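Local coordinates for protein CLPV1 (Pseudomonas aeruginosa, PDB 4UQW) that probably serves as the AAA+ ATPase that disassembles the contracted TssB-TssC sheath of the type VI secretion system, represented here by its N domain, at residues 37-42 / 78-83; 53-58 / 118-123. All coordinates share one frame; numbering follows the deposited sequence.

Interaction 1 (37-42 / 78-83)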
ATOM      1  N   TYR A  37       6.496   3.948 -13.515  1.00 16.09           N
ATOM      2  CA  TYR A  37       6.592   2.969 -12.403  1.00 13.81           C
ATOM      3  C   TYR A  37       5.279   2.848 -11.719  1.00 15.45           C
ATOM      4  O   TYR A  37       4.598   3.853 -11.464  1.00 16.87           O
ATOM      5  CB  TYR A  37       7.694   3.379 -11.331  1.00 15.24           C
ATOM      6  CG  TYR A  37       9.060   3.391 -11.987  1.00 16.83           C
ATOM      7  CD1 TYR A  37       9.745   2.193 -12.200  1.00 18.17           C
ATOM      8  CD2 TYR A  37       9.602   4.581 -12.487  1.00 19.15           C
ATOM      9  CE1 TYR A  37      10.955   2.175 -12.882  1.00 20.12           C
ATOM     10  CE2 TYR A  37      10.796   4.582 -13.176  1.00 19.51           C
ATOM     11  CZ  TYR A  37      11.468   3.382 -13.358  1.00 19.16           C
ATOM     12  OH  TYR A  37      12.655   3.376 -14.048  1.00 21.01           O
ATOM     13  N   VAL A  38       4.908   1.600 -11.390  1.00 14.30           N
ATOM     14  CA  VAL A  38       3.783   1.343 -10.510  1.00 14.50           C
ATOM     15  C   VAL A  38       4.202   1.717  -9.069  1.00 16.33           C
ATOM     16  O   VAL A  38       5.140   1.150  -8.521  1.00 15.53           O
ATOM     17  CB  VAL A  38       3.361  -0.110 -10.561  1.00 13.53           C
ATOM     18  CG1 VAL A  38       2.070  -0.285  -9.787  1.00 17.68           C
ATOM     19  CG2 VAL A  38       3.149  -0.518 -12.032  1.00 16.60           C
ATOM     20  N   GLU A  39       3.557   2.755  -8.536  1.00 13.98           N
ATOM     21  CA  GLU A  39       3.969   3.348  -7.263  1.00 14.23           C
ATOM     22  C   GLU A  39       2.996   3.070  -6.170  1.00 13.59           C
ATOM     23  O   GLU A  39       1.888   2.566  -6.393  1.00 13.50           O
ATOM     24  CB  GLU A  39       4.070   4.863  -7.405  1.00 14.87           C
ATOM     25  CG  GLU A  39       5.221   5.294  -8.331  1.00 18.14           C
ATOM     26  CD  GLU A  39       5.445   6.779  -8.277  1.00 33.17           C
ATOM     27  OE1 GLU A  39       4.928   7.452  -7.345  1.00 29.63           O
ATOM     28  OE2 GLU A  39       6.139   7.268  -9.189  1.00 38.74           O
ATOM     29  N   LEU A  40       3.439   3.414  -4.952  1.00 13.80           N
ATOM     30  CA  LEU A  40       2.522   3.324  -3.843  1.00 15.46           C
ATOM     31  C   LEU A  40       1.206   4.100  -4.113  1.00 14.98           C
ATOM     32  O   LEU A  40       0.115   3.639  -3.737  1.00 14.35           O
ATOM     33  CB  LEU A  40       3.154   3.854  -2.571  1.00 16.26           C
ATOM     34  CG  LEU A  40       4.296   3.057  -1.962  1.00 15.53           C
ATOM     35  CD1 LEU A  40       4.901   3.855  -0.760  1.00 19.02           C
ATOM     36  CD2 LEU A  40       3.828   1.708  -1.495  1.00 18.78           C
ATOM     37  N   VAL A  41       1.301   5.274  -4.781  1.00 14.89           N
ATOM     38  CA  VAL A  41       0.063   6.031  -4.983  1.00 15.30           C
ATOM     39  C   VAL A  41      -0.920   5.244  -5.908  1.00 15.25           C
ATOM     40  O   VAL A  41      -2.135   5.234  -5.656  1.00 15.02           O
ATOM     41  CB  VAL A  41       0.368   7.435  -5.534  1.00 15.16           C
ATOM     42  CG1 VAL A  41       0.974   7.375  -6.946  1.00 17.18           C
ATOM     43  CG2 VAL A  41      -0.928   8.270  -5.570  1.00 18.61           C
ATOM     44  N   HIS A  42      -0.400   4.532  -6.930  1.00 15.78           N
ATOM     45  CA  HIS A  42      -1.296   3.724  -7.770  1.00 13.82           C
ATOM     46  C   HIS A  42      -1.959   2.631  -6.950  1.00 15.20           C
ATOM     47  O   HIS A  42      -3.141   2.331  -7.121  1.00 15.41           O
ATOM     48  CB  HIS A  42      -0.531   3.039  -8.927  1.00 15.13           C
ATOM     49  CG  HIS A  42       0.060   3.973  -9.933  1.00 15.37           C
ATOM     50  ND1 HIS A  42       1.415   4.173  -9.986  1.00 15.48           N
ATOM     51  CD2 HIS A  42      -0.490   4.712 -10.928  1.00 15.40           C
ATOM     52  CE1 HIS A  42       1.699   4.992 -10.994  1.00 16.49           C
ATOM     53  NE2 HIS A  42       0.561   5.334 -11.571  1.00 16.15           N
ATOM     54  N   ASP A  78      -2.068  12.604 -10.904  1.00 22.78           N
ATOM     55  CA  ASP A  78      -2.123  13.505 -12.075  1.00 26.91           C
ATOM     56  C   ASP A  78      -0.783  14.185 -12.296  1.00 29.68           C
ATOM     57  O   ASP A  78      -0.489  14.648 -13.395  1.00 30.16           O
ATOM     58  CB  ASP A  78      -3.235  14.564 -11.924  1.00 28.55           C
ATOM     59  CG  ASP A  78      -4.626  13.985 -12.194  1.00 41.87           C
ATOM     60  OD1 ASP A  78      -4.706  12.882 -12.766  1.00 46.82           O
ATOM     61  OD2 ASP A  78      -5.644  14.597 -11.804  1.00 41.38           O
ATOM     62  N   ARG A  79       0.033  14.243 -11.257  1.00 25.98           N
ATOM     63  CA  ARG A  79       1.323  14.895 -11.356  1.00 28.89           C
ATOM     64  C   ARG A  79       2.477  13.969 -11.771  1.00 30.12           C
ATOM     65  O   ARG A  79       3.549  14.441 -12.138  1.00 34.97           O
ATOM     66  CB  ARG A  79       1.663  15.589 -10.021  1.00 35.60           C
ATOM     67  CG  ARG A  79       0.780  16.830  -9.720  1.00 38.31           C
ATOM     68  CD  ARG A  79       1.213  17.506  -8.408  1.00 49.77           C
ATOM     69  NE  ARG A  79       0.240  18.481  -7.901  1.00 58.95           N
ATOM     70  CZ  ARG A  79      -0.509  18.300  -6.814  1.00 71.87           C
ATOM     71  NH1 ARG A  79      -0.396  17.178  -6.105  1.00 73.16           N
ATOM     72  NH2 ARG A  79      -1.368  19.239  -6.428  1.00 73.58           N
ATOM     73  N   LEU A  80       2.280  12.651 -11.739  1.00 25.13           N
ATOM     74  CA  LEU A  80       3.344  11.766 -12.184  1.00 27.00           C
ATOM     75  C   LEU A  80       3.745  12.006 -13.613  1.00 27.30           C
ATOM     76  O   LEU A  80       2.941  12.430 -14.432  1.00 28.52           O
ATOM     77  CB  LEU A  80       2.900  10.302 -12.056  1.00 22.01           C
ATOM     78  CG  LEU A  80       2.557   9.840 -10.636  1.00 22.36           C
ATOM     79  CD1 LEU A  80       2.006   8.418 -10.647  1.00 22.79           C
ATOM     80  CD2 LEU A  80       3.837   9.895  -9.839  1.00 27.94           C
ATOM     81  N   PRO A  81       5.006  11.690 -13.944  1.00 27.55           N
ATOM     82  CA  PRO A  81       5.412  11.826 -15.345  1.00 33.35           C
ATOM     83  C   PRO A  81       4.620  10.887 -16.255  1.00 26.82           C
ATOM     84  O   PRO A  81       4.267   9.755 -15.827  1.00 25.64           O
ATOM     85  CB  PRO A  81       6.903  11.490 -15.323  1.00 35.23           C
ATOM     86  CG  PRO A  81       7.207  10.913 -14.066  1.00 35.26           C
ATOM     87  CD  PRO A  81       6.076  11.167 -13.076  1.00 31.92           C
ATOM     88  N   ARG A  82       4.347  11.333 -17.480  1.00 30.19           N
ATOM     89  CA  ARG A  82       3.510  10.579 -18.405  1.00 35.98           C
ATOM     90  C   ARG A  82       4.221  10.329 -19.705  1.00 42.26           C
ATOM     91  O   ARG A  82       5.362  10.732 -19.881  1.00 44.93           O
ATOM     92  CB  ARG A  82       2.193  11.294 -18.700  1.00 38.70           C
ATOM     93  CG  ARG A  82       1.266  11.521 -17.516  1.00 37.63           C
ATOM     94  CD  ARG A  82       0.083  12.456 -17.893  1.00 65.78           C
ATOM     95  NE  ARG A  82      -0.887  12.621 -16.798  1.00 70.88           N
ATOM     96  CZ  ARG A  82      -2.086  13.206 -16.911  1.00 67.38           C
ATOM     97  NH1 ARG A  82      -2.491  13.692 -18.084  1.00 55.90           N
ATOM     98  NH2 ARG A  82      -2.886  13.318 -15.845  1.00 63.96           N
ATOM     99  N   GLY A  83       3.522   9.658 -20.614  1.00 42.84           N
ATOM    100  CA  GLY A  83       4.063   9.360 -21.928  1.00 48.46           C
ATOM    101  C   GLY A  83       5.334   8.536 -21.912  1.00 49.15           C
ATOM    102  O   GLY A  83       6.191   8.658 -22.789  1.00 57.12           O
TER

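Interaction 2 (53-58 / 118-123)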
ATOM      1  N   SER A  53     -11.849  -2.310   2.607  1.00 17.54           N
ATOM      2  CA  SER A  53     -10.515  -2.868   2.792  1.00 16.08           C
ATOM      3  C   SER A  53      -9.999  -2.468   4.167  1.00 16.91           C
ATOM      4  O   SER A  53     -10.626  -1.634   4.836  1.00 17.43           O
ATOM      5  CB  SER A  53      -9.518  -2.366   1.749  1.00 16.36           C
ATOM      6  OG  SER A  53      -9.252  -0.965   1.998  1.00 17.12           O
ATOM      7  N   ASP A  54      -8.847  -2.999   4.565  1.00 16.21           N
ATOM      8  CA  ASP A  54      -8.237  -2.516   5.808  1.00 14.55           C
ATOM      9  C   ASP A  54      -7.923  -1.029   5.685  1.00 16.48           C
ATOM     10  O   ASP A  54      -8.041  -0.299   6.658  1.00 17.72           O
ATOM     11  CB  ASP A  54      -6.888  -3.185   6.096  1.00 16.37           C
ATOM     12  CG  ASP A  54      -6.989  -4.627   6.443  1.00 16.18           C
ATOM     13  OD1 ASP A  54      -8.115  -5.128   6.700  1.00 16.62           O
ATOM     14  OD2 ASP A  54      -5.895  -5.215   6.519  1.00 15.34           O
ATOM     15  N   LEU A  55      -7.463  -0.603   4.509  1.00 16.69           N
ATOM     16  CA  LEU A  55      -7.115   0.801   4.338  1.00 16.74           C
ATOM     17  C   LEU A  55      -8.351   1.710   4.554  1.00 17.83           C
ATOM     18  O   LEU A  55      -8.260   2.783   5.204  1.00 17.49           O
ATOM     19  CB  LEU A  55      -6.498   1.016   2.920  1.00 15.69           C
ATOM     20  CG  LEU A  55      -5.990   2.414   2.656  1.00 20.64           C
ATOM     21  CD1 LEU A  55      -4.925   2.895   3.696  1.00 21.68           C
ATOM     22  CD2 LEU A  55      -5.295   2.366   1.294  1.00 23.78           C
ATOM     23  N   HIS A  56      -9.523   1.331   4.004  1.00 15.72           N
ATOM     24  CA  HIS A  56     -10.723   2.111   4.245  1.00 16.14           C
ATOM     25  C   HIS A  56     -10.985   2.276   5.717  1.00 18.34           C
ATOM     26  O   HIS A  56     -11.366   3.375   6.188  1.00 21.28           O
ATOM     27  CB  HIS A  56     -11.984   1.473   3.648  1.00 18.61           C
ATOM     28  CG  HIS A  56     -12.063   1.441   2.145  1.00 17.84           C
ATOM     29  ND1 HIS A  56     -11.241   0.662   1.354  1.00 20.39           N
ATOM     30  CD2 HIS A  56     -12.965   2.017   1.297  1.00 24.12           C
ATOM     31  CE1 HIS A  56     -11.620   0.767   0.087  1.00 21.72           C
ATOM     32  NE2 HIS A  56     -12.662   1.580   0.027  1.00 25.34           N
ATOM     33  N   GLN A  57     -10.929   1.155   6.436  1.00 17.68           N
ATOM     34  CA  GLN A  57     -11.278   1.176   7.845  1.00 16.38           C
ATOM     35  C   GLN A  57     -10.256   1.911   8.680  1.00 18.14           C
ATOM     36  O   GLN A  57     -10.634   2.607   9.621  1.00 20.11           O
ATOM     37  CB  GLN A  57     -11.445  -0.276   8.357  1.00 18.52           C
ATOM     38  CG  GLN A  57     -12.627  -0.935   7.620  1.00 18.77           C
ATOM     39  CD  GLN A  57     -13.932  -0.178   7.891  1.00 24.41           C
ATOM     40  OE1 GLN A  57     -14.209   0.225   9.018  1.00 25.51           O
ATOM     41  NE2 GLN A  57     -14.703   0.072   6.849  1.00 26.03           N
ATOM     42  N   ILE A  58      -8.970   1.735   8.370  1.00 15.96           N
ATOM     43  CA  ILE A  58      -7.912   2.462   9.072  1.00 16.93           C
ATOM     44  C   ILE A  58      -8.072   3.975   8.851  1.00 18.28           C
ATOM     45  O   ILE A  58      -7.924   4.740   9.796  1.00 20.78           O
ATOM     46  CB  ILE A  58      -6.546   1.967   8.602  1.00 16.04           C
ATOM     47  CG1 ILE A  58      -6.296   0.558   9.169  1.00 15.77           C
ATOM     48  CG2 ILE A  58      -5.419   2.909   9.050  1.00 18.79           C
ATOM     49  CD1 ILE A  58      -5.083  -0.167   8.502  1.00 16.62           C
ATOM     50  N   TYR A 118      -1.296  -4.597   7.240  1.00 14.44           N
ATOM     51  CA  TYR A 118       0.120  -4.856   7.560  1.00 15.83           C
ATOM     52  C   TYR A 118       1.040  -4.046   6.653  1.00 15.01           C
ATOM     53  O   TYR A 118       2.142  -3.678   7.079  1.00 15.27           O
ATOM     54  CB  TYR A 118       0.465  -6.346   7.399  1.00 15.50           C
ATOM     55  CG  TYR A 118      -0.358  -7.272   8.258  1.00 14.82           C
ATOM     56  CD1 TYR A 118      -1.061  -6.835   9.349  1.00 14.90           C
ATOM     57  CD2 TYR A 118      -0.418  -8.622   7.919  1.00 15.49           C
ATOM     58  CE1 TYR A 118      -1.808  -7.725  10.147  1.00 16.74           C
ATOM     59  CE2 TYR A 118      -1.156  -9.534   8.695  1.00 18.16           C
ATOM     60  CZ  TYR A 118      -1.858  -9.069   9.776  1.00 19.67           C
ATOM     61  OH  TYR A 118      -2.653  -9.935  10.514  1.00 21.44           O
ATOM     62  N   LEU A 119       0.630  -3.784   5.405  1.00 13.31           N
ATOM     63  CA  LEU A 119       1.403  -2.876   4.567  1.00 14.25           C
ATOM     64  C   LEU A 119       1.475  -1.483   5.195  1.00 15.75           C
ATOM     65  O   LEU A 119       2.541  -0.869   5.222  1.00 15.56           O
ATOM     66  CB  LEU A 119       0.811  -2.703   3.160  1.00 15.92           C
ATOM     67  CG  LEU A 119       0.678  -3.978   2.349  1.00 14.15           C
ATOM     68  CD1 LEU A 119      -0.188  -3.681   1.101  1.00 16.90           C
ATOM     69  CD2 LEU A 119       2.065  -4.460   1.869  1.00 15.78           C
ATOM     70  N   VAL A 120       0.361  -1.006   5.750  1.00 14.21           N
ATOM     71  CA  VAL A 120       0.399   0.306   6.394  1.00 14.82           C
ATOM     72  C   VAL A 120       1.354   0.303   7.587  1.00 13.72           C
ATOM     73  O   VAL A 120       2.158   1.229   7.722  1.00 15.52           O
ATOM     74  CB  VAL A 120      -1.033   0.689   6.843  1.00 13.85           C
ATOM     75  CG1 VAL A 120      -1.020   1.999   7.645  1.00 17.26           C
ATOM     76  CG2 VAL A 120      -1.896   0.908   5.596  1.00 17.32           C
ATOM     77  N   ILE A 121       1.310  -0.725   8.453  1.00 14.61           N
ATOM     78  CA  ILE A 121       2.195  -0.767   9.592  1.00 14.56           C
ATOM     79  C   ILE A 121       3.643  -0.823   9.126  1.00 14.65           C
ATOM     80  O   ILE A 121       4.496  -0.081   9.649  1.00 16.20           O
ATOM     81  CB  ILE A 121       1.887  -1.994  10.471  1.00 15.49           C
ATOM     82  CG1 ILE A 121       0.550  -1.753  11.189  1.00 14.65           C
ATOM     83  CG2 ILE A 121       3.023  -2.253  11.492  1.00 16.74           C
ATOM     84  CD1 ILE A 121      -0.029  -3.054  11.809  1.00 17.60           C
ATOM     85  N   GLY A 122       3.948  -1.661   8.141  1.00 14.03           N
ATOM     86  CA  GLY A 122       5.340  -1.785   7.708  1.00 13.98           C
ATOM     87  C   GLY A 122       5.860  -0.446   7.145  1.00 15.55           C
ATOM     88  O   GLY A 122       7.027  -0.056   7.357  1.00 15.91           O
ATOM     89  N   ILE A 123       5.009   0.240   6.380  1.00 14.12           N
ATOM     90  CA  ILE A 123       5.379   1.571   5.887  1.00 12.88           C
ATOM     91  C   ILE A 123       5.633   2.566   7.021  1.00 16.11           C
ATOM     92  O   ILE A 123       6.612   3.302   7.009  1.00 16.76           O
ATOM     93  CB  ILE A 123       4.252   2.061   4.908  1.00 13.89           C
ATOM     94  CG1 ILE A 123       4.318   1.294   3.578  1.00 14.16           C
ATOM     95  CG2 ILE A 123       4.339   3.603   4.642  1.00 17.93           C
ATOM     96  CD1 ILE A 123       3.027   1.451   2.682  1.00 15.90           C
TER

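Interaction 1 (37-42 / 78-83)
Leu80 meets three side chains of the segment 37-42, Glu39, Val41 and His42, and all of the touching is done by its two terminal methyls. CD1 of Leu80 and CG1 of Val41 form the apolar pair, approaching tip to tip at 4.0 Å. The same Leu80 CD1 also meets the imidazole, lying 3.5 Å from CE1 of His42 and equally near its NE2 in an oblique approach to the ring. The other methyl branch turns to Glu39, whose extended side chain runs past Leu80 in the opposite direction; Leu80 CD2 sits 3.6 Å from Glu39 OE2 and almost as close to OE1, so the carboxylate lies against a methyl group with no polar bond between them.

The hydrogen bonding lies beside these methyl contacts and fixes the imidazole that Leu80 packs on. Glu39 is the N-cap residue of helix 40-49, and its backbone N donates to ND1 of His42 at 2.9 Å in a nearly straight bond (170°), with the donor close to the ring plane of His42. This is one half of a capping box, the side chain three residues on accepting from the N-cap backbone. With CG of His42 beside its own backbone N (chi1 -65°), the ring turns back toward the helix start and ND1 accepts this hydrogen bond. NE2 bonds to the amide oxygen of Asn35, so both ring nitrogens are engaged and the imidazole is held against rotation.

Asn35 also bonds through ND2 to the carbonyl of Pro81, tying the loop after helix 66-79 to the chain leading into strand 37-38. That strand pairs in parallel with strand 89-90, while Val41 packs on helix 66-79 and His42 reaches helix 17-33.

Interaction 2 (53-58 / 118-123)
Helices 54-61 and 116-124 meet in the buried core of this mainly helical N domain, where Val120 faces Leu55 and Ile58, one helical turn apart. Leu55 and Val120 are the residues whose CA atoms come nearest, 7.8 Å apart. CG2 of Val120 does the touching on its side: it lies 4.1 Å from CD1 of Leu55, the two side chains crossing at about a right angle, and 4.4 Å from CD1 of Ile58. Leu55 extends opposite its backbone N (chi1 -175°), which carries CD1 across to the valine.

Polar bonds hold the start of helix 54-61. Ser53 occupies its N-cap position, and OG shares a 2.6 Å hydrogen bond with ND1 of His56, lying in the plane of the imidazole. Asp54 in the first turn joins the two helices' leading ends, its OD2 forming a salt bridge with Arg115 and accepting from the backbone N of Gly117. Leu148 of helix 145-150 touches both Ile58 and Val120.

Across the two segments the meeting is purely one of methyl groups, with no hydrogen bond, so dispersion and burial hold this part of the interface, while the polar tie between the two helices described here, through Asp54, lies at their starts.

Interactions 1 and 2 lie at different depths of one helical domain, their centres about 14 Å and about 7 Å from the centre of the chain, with about 21 Å between them. Their segments alternate along the sequence, and helices 40-49, 54-61 and 66-79 follow one another through both. Their segments also touch, through Leu40 CD2 and Ile123 CD1 at 4.3 Å, and Leu55 rests on Phe44 and Leu48 of helix 40-49, the helix that begins in interaction 1. The benzamidine pocket, lined by Arg8, Phe12, Tyr20 and Leu90, borders segment 37-42 through Leu90, which touches Val38, a residue outside the contact itself.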